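Local coordinates for hypothetical protein (Pectobacterium atrosepticum SCRI1043, PDB 2P7I) that probably transfers methyl groups from S-adenosylmethionine to a substrate not yet identified, as a putative class I methyltransferase with a Rossmann-like fold, at residues Y22-A36 with I199-L213. Sequence-based numbering, arbitrary orientation. Where two conformers were deposited one is given.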
loop_
_atom_site.group_PDB
_atom_site.type_symbol
_atom_site.label_atom_id
_atom_site.label_comp_id
_atom_site.label_asym_id
_atom_site.label_seq_id
_atom_site.Cartn_x
_atom_site.Cartn_y
_atom_site.Cartn_z
ATOM N N TYR B 22 16.471 -1.740 -27.122
ATOM C CA TYR B 22 15.872 -2.090 -25.781
ATOM C C TYR B 22 14.366 -2.305 -25.813
ATOM O O TYR B 22 13.611 -1.442 -26.272
ATOM C CB TYR B 22 16.199 -1.034 -24.719
ATOM C CG TYR B 22 17.634 -1.099 -24.264
ATOM C CD1 TYR B 22 18.128 -2.237 -23.626
ATOM C CD2 TYR B 22 18.504 -0.037 -24.492
ATOM C CE1 TYR B 22 19.448 -2.317 -23.219
ATOM C CE2 TYR B 22 19.830 -0.101 -24.084
ATOM C CZ TYR B 22 20.298 -1.242 -23.448
ATOM O OH TYR B 22 21.617 -1.306 -23.049
ATOM N N ASN B 23 13.954 -3.481 -25.340
ATOM C CA ASN B 23 12.559 -3.807 -25.112
ATOM C C ASN B 23 12.440 -4.133 -23.622
ATOM O O ASN B 23 13.141 -5.004 -23.112
ATOM C CB ASN B 23 12.115 -4.994 -25.974
ATOM C CG ASN B 23 10.776 -5.593 -25.525
ATOM O OD1 ASN B 23 10.587 -6.812 -25.559
ATOM N ND2 ASN B 23 9.848 -4.740 -25.092
ATOM N N PHE B 24 11.576 -3.395 -22.941
ATOM C CA PHE B 24 11.421 -3.509 -21.507
ATOM C C PHE B 24 11.098 -4.949 -21.103
ATOM O O PHE B 24 11.688 -5.481 -20.157
ATOM C CB PHE B 24 10.325 -2.548 -21.042
ATOM C CG PHE B 24 10.067 -2.583 -19.573
ATOM C CD1 PHE B 24 10.963 -2.004 -18.694
ATOM C CD2 PHE B 24 8.925 -3.164 -19.066
ATOM C CE1 PHE B 24 10.711 -2.031 -17.312
ATOM C CE2 PHE B 24 8.677 -3.193 -17.674
ATOM C CZ PHE B 24 9.570 -2.653 -16.816
ATOM N N ASP B 25 10.186 -5.590 -21.828
ATOM C CA ASP B 25 9.766 -6.958 -21.474
ATOM C C ASP B 25 10.893 -7.990 -21.564
ATOM O O ASP B 25 11.085 -8.820 -20.672
ATOM C CB ASP B 25 8.608 -7.398 -22.348
ATOM C CG ASP B 25 7.431 -6.452 -22.258
ATOM O OD1 ASP B 25 6.931 -6.185 -21.122
ATOM O OD2 ASP B 25 7.013 -5.972 -23.337
ATOM N N PHE B 26 11.658 -7.890 -22.633
ATOM C CA PHE B 26 12.717 -8.851 -22.898
ATOM C C PHE B 26 14.001 -8.507 -22.142
ATOM O O PHE B 26 14.664 -9.396 -21.621
ATOM C CB PHE B 26 12.987 -8.944 -24.411
ATOM C CG PHE B 26 11.954 -9.747 -25.174
ATOM C CD1 PHE B 26 10.620 -9.793 -24.779
ATOM C CD2 PHE B 26 12.318 -10.429 -26.312
ATOM C CE1 PHE B 26 9.682 -10.521 -25.491
ATOM C CE2 PHE B 26 11.382 -11.152 -27.026
ATOM C CZ PHE B 26 10.063 -11.200 -26.608
ATOM N N ASP B 27 14.339 -7.227 -22.061
ATOM C CA ASP B 27 15.611 -6.818 -21.494
ATOM C C ASP B 27 15.557 -6.559 -20.009
ATOM O O ASP B 27 16.563 -6.702 -19.330
ATOM C CB ASP B 27 16.133 -5.575 -22.215
ATOM C CG ASP B 27 16.435 -5.851 -23.677
ATOM O OD1 ASP B 27 17.169 -6.819 -23.934
ATOM O OD2 ASP B 27 15.907 -5.141 -24.551
ATOM N N VAL B 28 14.395 -6.190 -19.499
ATOM C CA VAL B 28 14.283 -5.857 -18.082
ATOM C C VAL B 28 13.464 -6.933 -17.364
ATOM O O VAL B 28 13.929 -7.541 -16.383
ATOM C CB VAL B 28 13.699 -4.440 -17.851
ATOM C CG1 VAL B 28 13.386 -4.230 -16.374
ATOM C CG2 VAL B 28 14.655 -3.358 -18.343
HETATM N N MSE B 29 12.270 -7.221 -17.861
HETATM C CA MSE B 29 11.399 -8.111 -17.123
HETATM C C MSE B 29 11.825 -9.581 -17.124
HETATM O O MSE B 29 11.680 -10.263 -16.099
HETATM C CB MSE B 29 9.974 -7.962 -17.628
HETATM C CG MSE B 29 9.286 -6.640 -17.321
HETATM SE SE MSE B 29 9.222 -6.271 -15.453
HETATM C CE MSE B 29 8.100 -7.764 -15.030
ATOM N N HIS B 30 12.294 -10.104 -18.264
ATOM C CA HIS B 30 12.732 -11.509 -18.318
ATOM C C HIS B 30 13.820 -11.824 -17.284
ATOM O O HIS B 30 13.697 -12.771 -16.535
ATOM C CB HIS B 30 13.167 -11.917 -19.718
ATOM C CG HIS B 30 12.037 -12.151 -20.668
ATOM N ND1 HIS B 30 12.229 -12.659 -21.934
ATOM C CD2 HIS B 30 10.703 -11.955 -20.544
ATOM C CE1 HIS B 30 11.069 -12.775 -22.545
ATOM N NE2 HIS B 30 10.127 -12.351 -21.729
ATOM N N PRO B 31 14.898 -11.034 -17.240
ATOM C CA PRO B 31 15.892 -11.315 -16.196
ATOM C C PRO B 31 15.411 -11.226 -14.732
ATOM O O PRO B 31 15.807 -12.047 -13.917
ATOM C CB PRO B 31 17.035 -10.313 -16.502
ATOM C CG PRO B 31 16.484 -9.338 -17.457
ATOM C CD PRO B 31 15.338 -9.988 -18.177
ATOM N N PHE B 32 14.566 -10.262 -14.412
ATOM C CA PHE B 32 14.011 -10.148 -13.067
ATOM C C PHE B 32 13.068 -11.295 -12.769
ATOM O O PHE B 32 12.994 -11.734 -11.634
ATOM C CB PHE B 32 13.325 -8.792 -12.859
ATOM C CG PHE B 32 14.287 -7.658 -12.667
ATOM C CD1 PHE B 32 15.331 -7.758 -11.756
ATOM C CD2 PHE B 32 14.150 -6.489 -13.378
ATOM C CE1 PHE B 32 16.223 -6.725 -11.558
ATOM C CE2 PHE B 32 15.070 -5.438 -13.182
ATOM C CZ PHE B 32 16.100 -5.573 -12.269
HETATM N N MSE B 33 12.372 -11.795 -13.778
HETATM C CA MSE B 33 11.515 -12.958 -13.571
HETATM C C MSE B 33 12.367 -14.175 -13.160
HETATM O O MSE B 33 12.025 -14.898 -12.221
HETATM C CB MSE B 33 10.734 -13.265 -14.853
HETATM C CG MSE B 33 9.490 -12.423 -15.032
HETATM SE SE MSE B 33 8.748 -12.762 -16.788
HETATM C CE MSE B 33 7.422 -11.470 -16.683
ATOM N N VAL B 34 13.474 -14.415 -13.863
ATOM C CA VAL B 34 14.395 -15.490 -13.512
ATOM C C VAL B 34 14.960 -15.268 -12.101
ATOM O O VAL B 34 15.005 -16.200 -11.317
ATOM C CB VAL B 34 15.506 -15.673 -14.583
ATOM C CG1 VAL B 34 16.535 -16.709 -14.131
ATOM C CG2 VAL B 34 14.876 -16.108 -15.890
ATOM N N ARG B 35 15.364 -14.046 -11.767
ATOM C CA ARG B 35 15.762 -13.717 -10.379
ATOM C C ARG B 35 14.660 -14.114 -9.371
ATOM O O ARG B 35 14.935 -14.735 -8.364
ATOM C CB ARG B 35 16.131 -12.220 -10.216
ATOM C CG ARG B 35 17.642 -11.910 -10.077
ATOM C CD ARG B 35 17.936 -10.371 -9.846
ATOM N NE ARG B 35 18.041 -9.906 -8.436
ATOM C CZ ARG B 35 18.311 -8.636 -8.072
ATOM N NH1 ARG B 35 18.467 -7.694 -8.994
ATOM N NH2 ARG B 35 18.399 -8.275 -6.787
ATOM N N ALA B 36 13.427 -13.707 -9.645
ATOM C CA ALA B 36 12.286 -13.955 -8.766
ATOM C C ALA B 36 12.052 -15.452 -8.545
ATOM O O ALA B 36 11.673 -15.885 -7.463
ATOM C CB ALA B 36 11.043 -13.301 -9.364
ATOM N N ILE B 199 6.752 -8.693 -9.342
ATOM C CA ILE B 199 8.012 -8.508 -10.019
ATOM C C ILE B 199 8.061 -7.129 -10.682
ATOM O O ILE B 199 7.376 -6.864 -11.671
ATOM C CB ILE B 199 8.250 -9.617 -11.053
ATOM C CG1 ILE B 199 8.177 -10.991 -10.367
ATOM C CG2 ILE B 199 9.640 -9.367 -11.827
ATOM C CD1 ILE B 199 8.009 -12.154 -11.358
ATOM N N PHE B 200 8.898 -6.258 -10.095
ATOM C CA PHE B 200 9.294 -4.952 -10.640
ATOM C C PHE B 200 8.287 -3.834 -10.371
ATOM O O PHE B 200 7.235 -3.801 -10.964
ATOM C CB PHE B 200 9.602 -4.986 -12.138
ATOM C CG PHE B 200 10.410 -3.792 -12.635
ATOM C CD1 PHE B 200 11.775 -3.794 -12.571
ATOM C CD2 PHE B 200 9.788 -2.670 -13.172
ATOM C CE1 PHE B 200 12.519 -2.684 -13.039
ATOM C CE2 PHE B 200 10.530 -1.566 -13.609
ATOM C CZ PHE B 200 11.874 -1.570 -13.531
ATOM N N PHE B 201 8.657 -2.906 -9.511
ATOM C CA PHE B 201 7.857 -1.703 -9.278
ATOM C C PHE B 201 7.854 -0.818 -10.517
ATOM O O PHE B 201 8.853 -0.229 -10.842
ATOM C CB PHE B 201 8.395 -0.975 -8.058
ATOM C CG PHE B 201 7.387 -0.046 -7.403
ATOM C CD1 PHE B 201 7.038 1.149 -8.026
ATOM C CD2 PHE B 201 6.815 -0.360 -6.189
ATOM C CE1 PHE B 201 6.134 2.007 -7.437
ATOM C CE2 PHE B 201 5.907 0.487 -5.601
ATOM C CZ PHE B 201 5.574 1.670 -6.214
ATOM N N LYS B 202 6.702 -0.717 -11.190
ATOM C CA LYS B 202 6.651 -0.179 -12.575
ATOM C C LYS B 202 5.801 1.090 -12.598
ATOM O O LYS B 202 4.581 1.011 -12.485
ATOM C CB LYS B 202 6.036 -1.211 -13.534
ATOM C CG LYS B 202 6.114 -0.855 -15.028
ATOM C CD LYS B 202 5.250 -1.793 -15.848
ATOM C CE LYS B 202 5.224 -1.385 -17.294
ATOM N NZ LYS B 202 4.293 -2.282 -18.066
ATOM N N ALA B 203 6.447 2.245 -12.707
ATOM C CA ALA B 203 5.741 3.536 -12.660
ATOM C C ALA B 203 5.614 4.212 -14.029
ATOM O O ALA B 203 4.895 5.201 -14.170
ATOM C CB ALA B 203 6.425 4.463 -11.678
ATOM N N LEU B 204 6.278 3.654 -15.028
ATOM C CA LEU B 204 6.256 4.165 -16.390
ATOM C C LEU B 204 5.728 3.091 -17.302
ATOM O O LEU B 204 5.885 1.916 -17.017
ATOM C CB LEU B 204 7.668 4.496 -16.833
ATOM C CG LEU B 204 8.391 5.652 -16.139
ATOM C CD1 LEU B 204 9.886 5.553 -16.376
ATOM C CD2 LEU B 204 7.858 6.984 -16.622
ATOM N N ALA B 205 5.136 3.496 -18.419
ATOM C CA ALA B 205 4.608 2.565 -19.388
ATOM C C ALA B 205 5.731 2.090 -20.292
ATOM O O ALA B 205 6.753 2.761 -20.438
ATOM C CB ALA B 205 3.530 3.208 -20.194
ATOM N N ASN B 206 5.543 0.932 -20.898
ATOM C CA ASN B 206 6.553 0.384 -21.805
ATOM C C ASN B 206 7.047 1.377 -22.833
ATOM O O ASN B 206 8.254 1.514 -23.040
ATOM C CB ASN B 206 6.011 -0.839 -22.523
ATOM C CG ASN B 206 6.033 -2.064 -21.655
ATOM O OD1 ASN B 206 5.711 -2.011 -20.477
ATOM N ND2 ASN B 206 6.423 -3.179 -22.232
ATOM N N PHE B 207 6.125 2.080 -23.478
ATOM C CA PHE B 207 6.538 3.029 -24.504
ATOM C C PHE B 207 7.506 4.050 -23.920
ATOM O O PHE B 207 8.446 4.466 -24.588
ATOM C CB PHE B 207 5.333 3.667 -25.210
ATOM C CG PHE B 207 4.714 4.847 -24.494
ATOM C CD1 PHE B 207 3.680 4.669 -23.590
ATOM C CD2 PHE B 207 5.124 6.146 -24.787
ATOM C CE1 PHE B 207 3.096 5.754 -22.958
ATOM C CE2 PHE B 207 4.540 7.234 -24.159
ATOM C CZ PHE B 207 3.526 7.035 -23.239
ATOM N N GLN B 208 7.309 4.403 -22.646
ATOM C CA GLN B 208 8.205 5.334 -21.981
ATOM C C GLN B 208 9.538 4.677 -21.623
ATOM O O GLN B 208 10.588 5.292 -21.791
ATOM C CB GLN B 208 7.531 5.957 -20.764
ATOM C CG GLN B 208 6.248 6.680 -21.136
ATOM C CD GLN B 208 5.425 7.109 -19.943
ATOM O OE1 GLN B 208 5.258 6.357 -18.973
ATOM N NE2 GLN B 208 4.882 8.316 -20.015
ATOM N N TRP B 209 9.496 3.433 -21.144
ATOM C CA TRP B 209 10.712 2.689 -20.823
ATOM C C TRP B 209 11.614 2.583 -22.042
ATOM O O TRP B 209 12.801 2.814 -21.956
ATOM C CB TRP B 209 10.401 1.271 -20.311
ATOM C CG TRP B 209 9.876 1.235 -18.929
ATOM C CD1 TRP B 209 8.620 0.919 -18.560
ATOM C CD2 TRP B 209 10.600 1.512 -17.718
ATOM N NE1 TRP B 209 8.498 0.983 -17.191
ATOM C CE2 TRP B 209 9.697 1.349 -16.652
ATOM C CE3 TRP B 209 11.916 1.868 -17.438
ATOM C CZ2 TRP B 209 10.059 1.551 -15.314
ATOM C CZ3 TRP B 209 12.282 2.071 -16.128
ATOM C CH2 TRP B 209 11.360 1.915 -15.076
ATOM N N ASP B 210 11.031 2.240 -23.176
ATOM C CA ASP B 210 11.814 1.963 -24.360
ATOM C C ASP B 210 12.539 3.213 -24.832
ATOM O O ASP B 210 13.652 3.119 -25.338
ATOM C CB ASP B 210 10.938 1.368 -25.458
ATOM C CG ASP B 210 10.324 0.018 -25.054
ATOM O OD1 ASP B 210 10.868 -0.685 -24.160
ATOM O OD2 ASP B 210 9.279 -0.338 -25.639
ATOM N N GLN B 211 11.932 4.379 -24.634
ATOM C CA GLN B 211 12.607 5.635 -24.913
ATOM C C GLN B 211 13.653 5.951 -23.859
ATOM O O GLN B 211 14.776 6.263 -24.186
ATOM C CB GLN B 211 11.613 6.788 -25.006
ATOM C CG GLN B 211 10.576 6.662 -26.126
ATOM C CD GLN B 211 9.462 7.689 -25.980
ATOM O OE1 GLN B 211 9.671 8.873 -26.226
ATOM N NE2 GLN B 211 8.280 7.241 -25.540
ATOM N N ILE B 212 13.301 5.844 -22.585
ATOM C CA ILE B 212 14.209 6.269 -21.526
ATOM C C ILE B 212 15.434 5.350 -21.453
ATOM O O ILE B 212 16.517 5.779 -21.050
ATOM C CB ILE B 212 13.485 6.323 -20.156
ATOM C CG1 ILE B 212 14.212 7.279 -19.210
ATOM C CG2 ILE B 212 13.360 4.929 -19.576
ATOM C CD1 ILE B 212 13.467 7.534 -17.905
ATOM N N LEU B 213 15.264 4.092 -21.853
ATOM C CA LEU B 213 16.349 3.120 -21.777
ATOM C C LEU B 213 17.439 3.407 -22.819
ATOM O O LEU B 213 18.571 2.967 -22.661
ATOM C CB LEU B 213 15.826 1.677 -21.908
ATOM C CG LEU B 213 15.104 1.125 -20.676
ATOM C CD1 LEU B 213 14.498 -0.253 -20.943
ATOM C CD2 LEU B 213 16.033 1.084 -19.512
HETATM O O HOH W 1 6.139 -4.821 -18.151
#
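F24 and W209 stack face to face, the phenyl ring lying over the five-membered ring of the indole with centroids 3.8 Å apart and planes only 14° from parallel; L204 CB backs the other indole face. A chi1 of 180°, which sets CG opposite the backbone N, carries the F24 ring in between W209 and F200, and its CZ edge meets the face of F200 in an offset edge-to-face pair, planes at 72°. Such a cluster illustrates how one aromatic residue can join a helix to both a strand and the helix that follows it. The selenium of M29, a selenomethionine, lies obliquely to the F200 ring, 4.7 Å from its centroid, in a Met-aromatic contact, while V28 CG1 makes an off-centre CH-pi contact and F32 approaches at a slant. Farther along, the I199 branches divide their work: CG2 touches F32 CB, and CD1 packs 3.8 Å from A36 CB.

Polar groups border the stack. D210 OD1 accepts from F24 N at 3.1 Å, tying the first turn of helix 24-37, whose N-cap is N23, to helix 206-212. N206 ND2 gives D25 OD1 a weak bond, and N206 OD1 takes K202 NZ at 2.8 Å; a water bound to K202 NZ donates weakly to D25 OD1.

Helix 24-37 thus packs against strand 192-201, outermost in the sheet within this chain, and crosses helix 206-212 almost perpendicularly, while helix 220-230 also touches F32 and F200, and strand 237-245 reaches M29.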